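Local coordinates for putative 5-dehydro-2-deoxygluconokinase (Bacillus halodurans C-125, PDB 2QCV), which probably phosphorylates 5-dehydro-2-deoxy-D-gluconate with ATP, a step in the breakdown of myo-inositol to acetyl-CoA, at residues Glu133-Val144 against Leu164-Glu175; Thr104-Ile114 against Thr263-Ala271. All coordinates share one frame; numbering follows the deposited sequence. Where two conformers were deposited one is given.

Interaction 1 of 2, residues Glu133-Val144 against Leu164-Glu175; sequences EAYIRRSKLLLV and LAKRNDVKVVFE
Glu-133 reaches over to Arg-167 and Asn-168, and three N-H groups grip its carboxylate. The guanidinium of Arg-167 comes side-on in a salt bridge, NH2 to Glu-133 OE1 at 2.9 Å and NE to Glu-133 OE2 at 3.0 Å. Both oxygens lie near the guanidinium plane, but the two flat groups are turned 45° apart, so the nitrogens approach from above the carboxylate. Asn-168 ND2 meets Glu-133 OE2 on its anti side at 2.7 Å, with its amide almost perpendicular (82°). That ND2 also donates to Leu-164 O, which fixes the rotation of the amide. With CG anti to the backbone N (chi1 -174°), the extended Glu-133 chain runs past Leu-164, whose CD2 sits 3.7 Å from Glu-133 CB. A water joins Asn-168 OD1 to Arg-137 NH1. Further in, Ile-136 CG2 rests on Ala-165 CA at 3.7 Å. A Schellman motif with Asp-169 at C-prime ends helix 154-167, and Val-170 then sets both its methyls against Ser-139 O. The chain here completes a beta-alpha-beta unit: strands 139-145 and 171-175 pair in parallel as neighbours in the central sheet of the ribokinase-type fold. Leu-142 and Val-144 face helix 154-167, whereas Leu-141 and Leu-143 face helix 271-284. On this second side Leu-143 CD2 touches Val-173 CG1 at 3.6 Å. Leu-141 CD2 lies alongside Lys-171 CB, also at 3.6 Å, before the lysine chain bends away to a salt bridge with Glu-235. Phe-174 turns its ring edge to Val-144 O, CD1 at 3.6 Å, and meets Tyr-193 edge-to-face.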
loop_
_atom_site.group_PDB
_atom_site.type_symbol
_atom_site.label_atom_id
_atom_site.label_comp_id
_atom_site.label_asym_id
_atom_site.label_seq_id
_atom_site.Cartn_x
_atom_site.Cartn_y
_atom_site.Cartn_z
ATOM N N GLU A 133 -21.413 -21.119 8.404
ATOM C CA GLU A 133 -22.754 -21.580 8.001
ATOM C C GLU A 133 -23.600 -22.100 9.142
ATOM O O GLU A 133 -24.814 -21.842 9.152
ATOM C CB GLU A 133 -22.654 -22.618 6.882
ATOM C CG GLU A 133 -23.977 -23.051 6.303
ATOM C CD GLU A 133 -23.802 -23.813 5.008
ATOM O OE1 GLU A 133 -22.613 -24.076 4.621
ATOM O OE2 GLU A 133 -24.828 -24.077 4.364
ATOM N N ALA A 134 -22.969 -22.804 10.113
ATOM C CA ALA A 134 -23.671 -23.359 11.273
ATOM C C ALA A 134 -24.271 -22.273 12.155
ATOM O O ALA A 134 -25.283 -22.498 12.811
ATOM C CB ALA A 134 -22.721 -24.276 12.115
ATOM N N TYR A 135 -23.690 -21.076 12.112
ATOM C CA TYR A 135 -24.187 -19.958 12.898
ATOM C C TYR A 135 -25.327 -19.303 12.157
ATOM O O TYR A 135 -26.406 -19.126 12.688
ATOM C CB TYR A 135 -23.084 -18.954 13.099
ATOM C CG TYR A 135 -23.378 -17.849 14.073
ATOM C CD1 TYR A 135 -23.814 -18.102 15.350
ATOM C CD2 TYR A 135 -23.178 -16.521 13.712
ATOM C CE1 TYR A 135 -24.012 -17.049 16.256
ATOM C CE2 TYR A 135 -23.406 -15.501 14.596
ATOM C CZ TYR A 135 -23.791 -15.764 15.864
ATOM O OH TYR A 135 -23.959 -14.697 16.725
ATOM N N ILE A 136 -25.086 -18.950 10.910
ATOM C CA ILE A 136 -26.117 -18.302 10.079
ATOM C C ILE A 136 -27.432 -19.086 10.027
ATOM O O ILE A 136 -28.519 -18.526 10.185
ATOM C CB ILE A 136 -25.561 -18.051 8.642
ATOM C CG1 ILE A 136 -24.453 -16.993 8.686
ATOM C CG2 ILE A 136 -26.680 -17.676 7.645
ATOM C CD1 ILE A 136 -23.697 -16.787 7.319
ATOM N N ARG A 137 -27.354 -20.402 9.866
ATOM C CA ARG A 137 -28.568 -21.188 9.766
ATOM C C ARG A 137 -29.454 -21.257 11.017
ATOM O O ARG A 137 -30.564 -21.745 10.921
ATOM C CB ARG A 137 -28.274 -22.585 9.274
ATOM C CG ARG A 137 -27.584 -23.431 10.252
ATOM C CD ARG A 137 -27.152 -24.718 9.560
ATOM N NE ARG A 137 -26.492 -25.590 10.512
ATOM C CZ ARG A 137 -25.554 -26.489 10.193
ATOM N NH1 ARG A 137 -25.139 -26.649 8.936
ATOM N NH2 ARG A 137 -25.004 -27.217 11.152
ATOM N N ARG A 138 -28.969 -20.756 12.151
ATOM C CA ARG A 138 -29.755 -20.687 13.392
ATOM C C ARG A 138 -30.610 -19.452 13.489
ATOM O O ARG A 138 -31.250 -19.212 14.512
ATOM C CB ARG A 138 -28.793 -20.659 14.569
ATOM C CG ARG A 138 -27.865 -21.823 14.506
ATOM C CD ARG A 138 -27.423 -22.278 15.833
ATOM N NE ARG A 138 -26.256 -21.620 16.318
ATOM C CZ ARG A 138 -26.121 -21.080 17.530
ATOM N NH1 ARG A 138 -27.101 -21.043 18.432
ATOM N NH2 ARG A 138 -24.971 -20.545 17.826
ATOM N N SER A 139 -30.606 -18.652 12.440
ATOM C CA SER A 139 -31.334 -17.372 12.424
ATOM C C SER A 139 -32.503 -17.316 11.425
ATOM O O SER A 139 -32.481 -17.932 10.366
ATOM C CB SER A 139 -30.377 -16.223 12.133
ATOM O OG SER A 139 -31.018 -14.967 12.360
ATOM N N LYS A 140 -33.515 -16.548 11.784
ATOM C CA LYS A 140 -34.602 -16.191 10.884
ATOM C C LYS A 140 -34.150 -15.328 9.728
ATOM O O LYS A 140 -34.559 -15.554 8.565
ATOM C CB LYS A 140 -35.700 -15.452 11.682
ATOM C CG LYS A 140 -36.411 -16.296 12.717
ATOM C CD LYS A 140 -37.573 -15.504 13.383
ATOM C CE LYS A 140 -37.985 -16.222 14.654
ATOM N NZ LYS A 140 -39.263 -15.714 15.192
ATOM N N LEU A 141 -33.293 -14.352 10.048
ATOM C CA LEU A 141 -32.853 -13.277 9.117
ATOM C C LEU A 141 -31.333 -13.096 9.178
ATOM O O LEU A 141 -30.725 -13.228 10.246
ATOM C CB LEU A 141 -33.423 -11.901 9.536
ATOM C CG LEU A 141 -34.907 -11.679 9.800
ATOM C CD1 LEU A 141 -35.183 -10.285 10.261
ATOM C CD2 LEU A 141 -35.743 -11.997 8.581
ATOM N N LEU A 142 -30.761 -12.711 8.039
ATOM C CA LEU A 142 -29.404 -12.186 7.941
ATOM C C LEU A 142 -29.500 -10.747 7.489
ATOM O O LEU A 142 -30.039 -10.462 6.428
ATOM C CB LEU A 142 -28.551 -12.980 6.949
ATOM C CG LEU A 142 -27.105 -12.465 6.730
ATOM C CD1 LEU A 142 -26.224 -12.814 7.971
ATOM C CD2 LEU A 142 -26.492 -12.974 5.430
ATOM N N LEU A 143 -29.001 -9.843 8.313
ATOM C CA LEU A 143 -29.000 -8.427 7.991
ATOM C C LEU A 143 -27.608 -8.074 7.442
ATOM O O LEU A 143 -26.587 -8.220 8.111
ATOM C CB LEU A 143 -29.328 -7.594 9.246
ATOM C CG LEU A 143 -29.513 -6.062 9.117
ATOM C CD1 LEU A 143 -28.268 -5.307 8.684
ATOM C CD2 LEU A 143 -30.672 -5.701 8.238
ATOM N N VAL A 144 -27.593 -7.638 6.211
ATOM C CA VAL A 144 -26.375 -7.229 5.511
ATOM C C VAL A 144 -26.367 -5.710 5.403
ATOM O O VAL A 144 -27.363 -5.137 4.958
ATOM C CB VAL A 144 -26.388 -7.812 4.111
ATOM C CG1 VAL A 144 -25.197 -7.260 3.285
ATOM C CG2 VAL A 144 -26.407 -9.378 4.196
ATOM N N LEU A 164 -24.867 -18.618 1.951
ATOM C CA LEU A 164 -25.128 -19.541 3.029
ATOM C C LEU A 164 -26.504 -19.304 3.621
ATOM O O LEU A 164 -27.254 -20.264 3.866
ATOM C CB LEU A 164 -24.015 -19.395 4.105
ATOM C CG LEU A 164 -22.748 -20.203 3.913
ATOM C CD1 LEU A 164 -22.227 -20.158 2.485
ATOM C CD2 LEU A 164 -21.709 -19.687 4.908
ATOM N N ALA A 165 -26.889 -18.029 3.798
ATOM C CA ALA A 165 -28.245 -17.705 4.270
ATOM C C ALA A 165 -29.285 -18.283 3.330
ATOM O O ALA A 165 -30.204 -19.020 3.724
ATOM C CB ALA A 165 -28.430 -16.160 4.424
ATOM N N LYS A 166 -29.140 -17.986 2.057
ATOM C CA LYS A 166 -30.156 -18.385 1.094
ATOM C C LYS A 166 -30.374 -19.894 1.043
ATOM O O LYS A 166 -31.522 -20.366 0.957
ATOM C CB LYS A 166 -29.815 -17.833 -0.279
ATOM C CG LYS A 166 -30.119 -16.337 -0.387
ATOM C CD LYS A 166 -29.420 -15.739 -1.544
ATOM C CE LYS A 166 -30.056 -16.062 -2.880
ATOM N NZ LYS A 166 -31.263 -15.255 -3.087
ATOM N N ARG A 167 -29.296 -20.651 1.097
ATOM C CA ARG A 167 -29.379 -22.096 1.025
ATOM C C ARG A 167 -29.825 -22.764 2.320
ATOM O O ARG A 167 -30.139 -23.924 2.301
ATOM C CB ARG A 167 -28.117 -22.704 0.504
ATOM C CG ARG A 167 -26.954 -22.753 1.441
ATOM C CD ARG A 167 -25.738 -23.150 0.622
ATOM N NE ARG A 167 -24.564 -23.388 1.454
ATOM C CZ ARG A 167 -23.315 -23.281 1.010
ATOM N NH1 ARG A 167 -23.064 -22.918 -0.250
ATOM N NH2 ARG A 167 -22.320 -23.490 1.831
ATOM N N ASN A 168 -29.940 -21.996 3.396
ATOM C CA ASN A 168 -30.471 -22.466 4.668
ATOM C C ASN A 168 -31.814 -21.827 5.040
ATOM O O ASN A 168 -32.242 -21.876 6.194
ATOM C CB ASN A 168 -29.407 -22.216 5.735
ATOM C CG ASN A 168 -28.284 -23.212 5.637
ATOM O OD1 ASN A 168 -28.430 -24.337 6.080
ATOM N ND2 ASN A 168 -27.161 -22.804 5.040
ATOM N N ASP A 169 -32.470 -21.213 4.058
ATOM C CA ASP A 169 -33.788 -20.645 4.249
ATOM C C ASP A 169 -33.771 -19.565 5.330
ATOM O O ASP A 169 -34.681 -19.454 6.147
ATOM C CB ASP A 169 -34.792 -21.774 4.552
ATOM C CG ASP A 169 -36.208 -21.341 4.417
ATOM O OD1 ASP A 169 -36.456 -20.454 3.572
ATOM O OD2 ASP A 169 -37.064 -21.880 5.160
ATOM N N VAL A 170 -32.692 -18.794 5.330
ATOM C CA VAL A 170 -32.514 -17.638 6.186
ATOM C C VAL A 170 -32.804 -16.415 5.298
ATOM O O VAL A 170 -32.186 -16.236 4.245
ATOM C CB VAL A 170 -31.102 -17.577 6.758
ATOM C CG1 VAL A 170 -30.922 -16.319 7.607
ATOM C CG2 VAL A 170 -30.817 -18.844 7.600
ATOM N N LYS A 171 -33.755 -15.586 5.717
ATOM C CA LYS A 171 -34.159 -14.421 4.932
ATOM C C LYS A 171 -33.034 -13.360 4.935
ATOM O O LYS A 171 -32.530 -12.993 6.002
ATOM C CB LYS A 171 -35.427 -13.821 5.521
ATOM C CG LYS A 171 -36.142 -12.834 4.614
ATOM C CD LYS A 171 -37.636 -12.613 5.013
ATOM C CE LYS A 171 -38.568 -13.866 4.991
ATOM N NZ LYS A 171 -38.857 -14.463 3.630
ATOM N N VAL A 172 -32.680 -12.859 3.752
ATOM C CA VAL A 172 -31.575 -11.881 3.578
ATOM C C VAL A 172 -32.187 -10.506 3.491
ATOM O O VAL A 172 -33.018 -10.241 2.604
ATOM C CB VAL A 172 -30.702 -12.203 2.342
ATOM C CG1 VAL A 172 -29.628 -11.087 2.068
ATOM C CG2 VAL A 172 -30.020 -13.595 2.537
ATOM N N VAL A 173 -31.821 -9.685 4.468
ATOM C CA VAL A 173 -32.265 -8.315 4.561
ATOM C C VAL A 173 -31.092 -7.391 4.283
ATOM O O VAL A 173 -30.056 -7.413 4.991
ATOM C CB VAL A 173 -32.891 -7.984 5.962
ATOM C CG1 VAL A 173 -33.383 -6.519 5.974
ATOM C CG2 VAL A 173 -33.989 -8.975 6.390
ATOM N N PHE A 174 -31.226 -6.585 3.233
ATOM C CA PHE A 174 -30.143 -5.711 2.791
ATOM C C PHE A 174 -30.497 -4.282 3.173
ATOM O O PHE A 174 -31.455 -3.713 2.645
ATOM C CB PHE A 174 -29.956 -5.848 1.267
ATOM C CG PHE A 174 -28.781 -5.074 0.687
ATOM C CD1 PHE A 174 -27.628 -4.742 1.424
ATOM C CD2 PHE A 174 -28.835 -4.688 -0.653
ATOM C CE1 PHE A 174 -26.586 -4.059 0.801
ATOM C CE2 PHE A 174 -27.793 -4.008 -1.264
ATOM C CZ PHE A 174 -26.700 -3.672 -0.536
ATOM N N GLU A 175 -29.697 -3.727 4.089
ATOM C CA GLU A 175 -29.827 -2.355 4.523
ATOM C C GLU A 175 -28.803 -1.521 3.779
ATOM O O GLU A 175 -27.595 -1.715 3.933
ATOM C CB GLU A 175 -29.642 -2.286 6.041
ATOM C CG GLU A 175 -30.540 -1.284 6.719
ATOM C CD GLU A 175 -30.194 0.124 6.398
ATOM O OE1 GLU A 175 -29.046 0.385 5.999
ATOM O OE2 GLU A 175 -31.059 0.989 6.578
HETATM O O HOH W 1 -26.499 -26.114 6.540
HETATM O O HOH W 2 -31.777 -22.991 8.737
#

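Interaction 2 of 2, residues Thr104-Ile114 against Thr263-Ala271; sequences TEIKSPEECSI and TKVLKTFGA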
loop_
_atom_site.group_PDB
_atom_site.type_symbol
_atom_site.label_atom_id
_atom_site.label_comp_id
_atom_site.label_asym_id
_atom_site.label_seq_id
_atom_site.Cartn_x
_atom_site.Cartn_y
_atom_site.Cartn_z
ATOM N N THR A 104 -18.546 12.650 16.368
ATOM C CA THR A 104 -19.777 13.293 15.868
ATOM C C THR A 104 -19.727 14.769 16.147
ATOM O O THR A 104 -19.260 15.194 17.209
ATOM C CB THR A 104 -21.032 12.698 16.510
ATOM O OG1 THR A 104 -20.958 12.929 17.921
ATOM C CG2 THR A 104 -21.120 11.218 16.203
ATOM N N GLU A 105 -20.109 15.555 15.139
ATOM C CA GLU A 105 -20.243 16.993 15.284
ATOM C C GLU A 105 -21.718 17.306 15.164
ATOM O O GLU A 105 -22.361 16.838 14.225
ATOM C CB GLU A 105 -19.513 17.735 14.166
ATOM C CG GLU A 105 -19.687 19.231 14.254
ATOM C CD GLU A 105 -18.917 19.959 13.185
ATOM O OE1 GLU A 105 -19.420 20.018 12.038
ATOM O OE2 GLU A 105 -17.797 20.431 13.489
ATOM N N ILE A 106 -22.225 18.092 16.106
ATOM C CA ILE A 106 -23.595 18.602 16.091
ATOM C C ILE A 106 -23.526 20.126 16.130
ATOM O O ILE A 106 -23.398 20.737 17.193
ATOM C CB ILE A 106 -24.402 18.062 17.303
ATOM C CG1 ILE A 106 -24.273 16.529 17.386
ATOM C CG2 ILE A 106 -25.896 18.404 17.182
ATOM C CD1 ILE A 106 -24.598 15.978 18.744
ATOM N N LYS A 107 -23.563 20.751 14.960
ATOM C CA LYS A 107 -23.502 22.199 14.920
ATOM C C LYS A 107 -24.840 22.795 15.387
ATOM O O LYS A 107 -24.872 23.844 16.050
ATOM C CB LYS A 107 -23.172 22.665 13.514
ATOM C CG LYS A 107 -21.676 22.701 13.229
ATOM C CD LYS A 107 -21.433 23.049 11.755
ATOM C CE LYS A 107 -20.096 23.726 11.570
ATOM N NZ LYS A 107 -19.749 23.795 10.127
ATOM N N SER A 108 -25.906 22.078 15.045
ATOM C CA SER A 108 -27.288 22.414 15.334
ATOM C C SER A 108 -28.110 21.152 15.032
ATOM O O SER A 108 -27.613 20.240 14.382
ATOM C CB SER A 108 -27.761 23.529 14.397
ATOM O OG SER A 108 -27.914 23.025 13.076
ATOM N N PRO A 109 -29.386 21.103 15.463
ATOM C CA PRO A 109 -30.235 19.979 15.055
ATOM C C PRO A 109 -30.197 19.652 13.546
ATOM O O PRO A 109 -30.260 18.468 13.177
ATOM C CB PRO A 109 -31.622 20.431 15.496
ATOM C CG PRO A 109 -31.350 21.209 16.732
ATOM C CD PRO A 109 -30.101 22.006 16.379
ATOM N N GLU A 110 -30.035 20.673 12.698
ATOM C CA GLU A 110 -30.042 20.503 11.237
ATOM C C GLU A 110 -28.675 20.297 10.615
ATOM O O GLU A 110 -28.602 20.105 9.408
ATOM C CB GLU A 110 -30.670 21.725 10.546
ATOM C CG GLU A 110 -32.055 22.130 11.063
ATOM C CD GLU A 110 -32.009 22.947 12.345
ATOM O OE1 GLU A 110 -30.966 23.598 12.611
ATOM O OE2 GLU A 110 -33.023 22.938 13.086
ATOM N N GLU A 111 -27.595 20.381 11.403
ATOM C CA GLU A 111 -26.245 20.229 10.872
ATOM C C GLU A 111 -25.438 19.269 11.751
ATOM O O GLU A 111 -24.804 19.696 12.714
ATOM C CB GLU A 111 -25.518 21.579 10.775
ATOM N N CYS A 112 -25.469 17.987 11.407
ATOM C CA CYS A 112 -24.700 16.938 12.094
ATOM C C CYS A 112 -23.830 16.201 11.081
ATOM O O CYS A 112 -24.264 15.971 9.951
ATOM C CB CYS A 112 -25.645 15.920 12.752
ATOM S SG CYS A 112 -26.855 16.561 13.945
ATOM N N SER A 113 -22.631 15.792 11.483
ATOM C CA SER A 113 -21.706 15.105 10.577
ATOM C C SER A 113 -20.701 14.311 11.405
ATOM O O SER A 113 -20.607 14.501 12.618
ATOM C CB SER A 113 -20.968 16.113 9.707
ATOM O OG SER A 113 -20.231 17.017 10.498
ATOM N N ILE A 114 -19.956 13.441 10.738
ATOM C CA ILE A 114 -19.032 12.556 11.410
ATOM C C ILE A 114 -17.640 12.784 10.808
ATOM O O ILE A 114 -17.491 12.881 9.571
ATOM C CB ILE A 114 -19.490 11.077 11.282
ATOM C CG1 ILE A 114 -20.627 10.785 12.264
ATOM C CG2 ILE A 114 -18.359 10.096 11.512
ATOM C CD1 ILE A 114 -21.386 9.493 11.961
ATOM N N THR A 263 -40.783 15.542 15.665
ATOM C CA THR A 263 -39.735 15.312 16.676
ATOM C C THR A 263 -38.879 16.550 16.922
ATOM O O THR A 263 -38.645 17.336 16.009
ATOM C CB THR A 263 -38.887 13.985 16.379
ATOM O OG1 THR A 263 -37.479 14.226 16.355
ATOM C CG2 THR A 263 -39.294 13.304 15.066
ATOM N N LYS A 264 -38.491 16.739 18.183
ATOM C CA LYS A 264 -37.507 17.776 18.563
ATOM C C LYS A 264 -36.128 17.163 18.367
ATOM O O LYS A 264 -35.638 16.447 19.212
ATOM C CB LYS A 264 -37.731 18.234 20.009
ATOM N N VAL A 265 -35.539 17.398 17.205
ATOM C CA VAL A 265 -34.310 16.724 16.812
ATOM C C VAL A 265 -33.111 17.283 17.595
ATOM O O VAL A 265 -32.958 18.508 17.732
ATOM C CB VAL A 265 -34.065 16.850 15.279
ATOM C CG1 VAL A 265 -32.802 16.084 14.852
ATOM C CG2 VAL A 265 -35.280 16.351 14.499
ATOM N N LEU A 266 -32.299 16.375 18.133
ATOM C CA LEU A 266 -30.989 16.718 18.717
ATOM C C LEU A 266 -29.843 16.344 17.762
ATOM O O LEU A 266 -28.999 17.195 17.458
ATOM C CB LEU A 266 -30.795 16.018 20.070
ATOM C CG LEU A 266 -31.910 16.208 21.118
ATOM C CD1 LEU A 266 -31.560 15.494 22.450
ATOM C CD2 LEU A 266 -32.254 17.683 21.371
ATOM N N LYS A 267 -29.835 15.088 17.293
ATOM C CA LYS A 267 -28.754 14.513 16.469
ATOM C C LYS A 267 -29.312 13.429 15.538
ATOM O O LYS A 267 -29.953 12.488 16.019
ATOM C CB LYS A 267 -27.706 13.850 17.391
ATOM C CG LYS A 267 -28.263 12.639 18.212
ATOM C CD LYS A 267 -27.866 12.619 19.694
ATOM C CE LYS A 267 -28.698 11.586 20.509
ATOM N NZ LYS A 267 -30.125 11.992 20.804
ATOM N N THR A 268 -29.059 13.504 14.233
ATOM C CA THR A 268 -29.723 12.577 13.318
ATOM C C THR A 268 -29.050 11.225 13.144
ATOM O O THR A 268 -29.620 10.326 12.493
ATOM C CB THR A 268 -29.928 13.196 11.954
ATOM O OG1 THR A 268 -28.664 13.575 11.416
ATOM C CG2 THR A 268 -30.869 14.416 12.070
ATOM N N PHE A 269 -27.868 11.048 13.738
ATOM C CA PHE A 269 -27.161 9.774 13.594
ATOM C C PHE A 269 -28.028 8.659 14.152
ATOM O O PHE A 269 -28.734 8.845 15.139
ATOM C CB PHE A 269 -25.858 9.759 14.386
ATOM C CG PHE A 269 -25.096 11.031 14.308
ATOM C CD1 PHE A 269 -24.470 11.386 13.118
ATOM C CD2 PHE A 269 -25.035 11.888 15.412
ATOM C CE1 PHE A 269 -23.750 12.567 13.028
ATOM C CE2 PHE A 269 -24.328 13.089 15.336
ATOM C CZ PHE A 269 -23.675 13.426 14.148
ATOM N N GLY A 270 -27.945 7.494 13.545
ATOM C CA GLY A 270 -28.675 6.342 14.108
ATOM C C GLY A 270 -30.153 6.231 13.767
ATOM O O GLY A 270 -30.765 5.222 14.112
ATOM N N ALA A 271 -30.739 7.259 13.132
ATOM C CA ALA A 271 -32.148 7.235 12.738
ATOM C C ALA A 271 -32.434 5.974 11.938
ATOM O O ALA A 271 -33.424 5.283 12.174
ATOM C CB ALA A 271 -32.521 8.502 11.900
#
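Phe-269 pushes its ring against the hairpin formed by strands 101-106 and 111-117, touching residues of both. Thr-104 CG2 stands over one face in a CH-pi contact, 4.0 Å from the Phe-269 ring centroid and 16° off the normal. At the rim, Glu-105 O lies in the ring plane 3.7 Å from Phe-269 CZ, with Ile-106 CG1 also at the edge. Cys-112 CB comes in obliquely, 3.5 Å from Phe-269 CZ, and Ile-114 slides past in the opposite direction, its CG1 3.7 Å from Phe-269 CE1. Beside the ring, Ile-106 CG2 abuts Leu-266 O at 3.3 Å, and Pro-109 CB in the hairpin turn meets Val-265 O at 3.2 Å. An alanine at Phe-269 is likely to leave a gap between the loop and the hairpin, with the Thr-104 methyl stripped of its aromatic partner. Behind this shell, Thr-104 OG1 sits between its backbone N and carbonyl carbon (chi1 61°) and bonds to Asn-25 and Ala-26, which fixes the methyl over the ring. Leu-266 and Lys-267 are tied through their backbones to Val-304 of helix 289-305. Gly-270 is the N-cap of helix 271-284, where the GAGD signature of PfkB kinases begins. The segments share no hydrogen bond, and Thr-268 N is buried without a partner: this largely apolar, weakly directional contact is consistent with the small sheet acting as a movable lid, as in relatives.

In the fold
From the N terminus, the chain has already built strands of both sheets when residues 104-114 add a hairpin to the small four-stranded one; it then runs on through strand 111-117 to helix 133-136 and back to the large sheet. Interaction 1 closes a short loop there, 133-144 meeting 164-175 once helix 154-167 has been made. The remaining strands of the large sheet follow before 263-271 returns to the hairpin, so interaction 2 closes a loop of about 150 residues that encloses interaction 1. Interaction 1 joins neighbouring strands within the large domain; interaction 2 ties that domain to the small sheet. Their centres are about 33 Å apart, yet helix 271-284, which starts at interaction 2, packs against Leu-141 and Leu-143 of interaction 1.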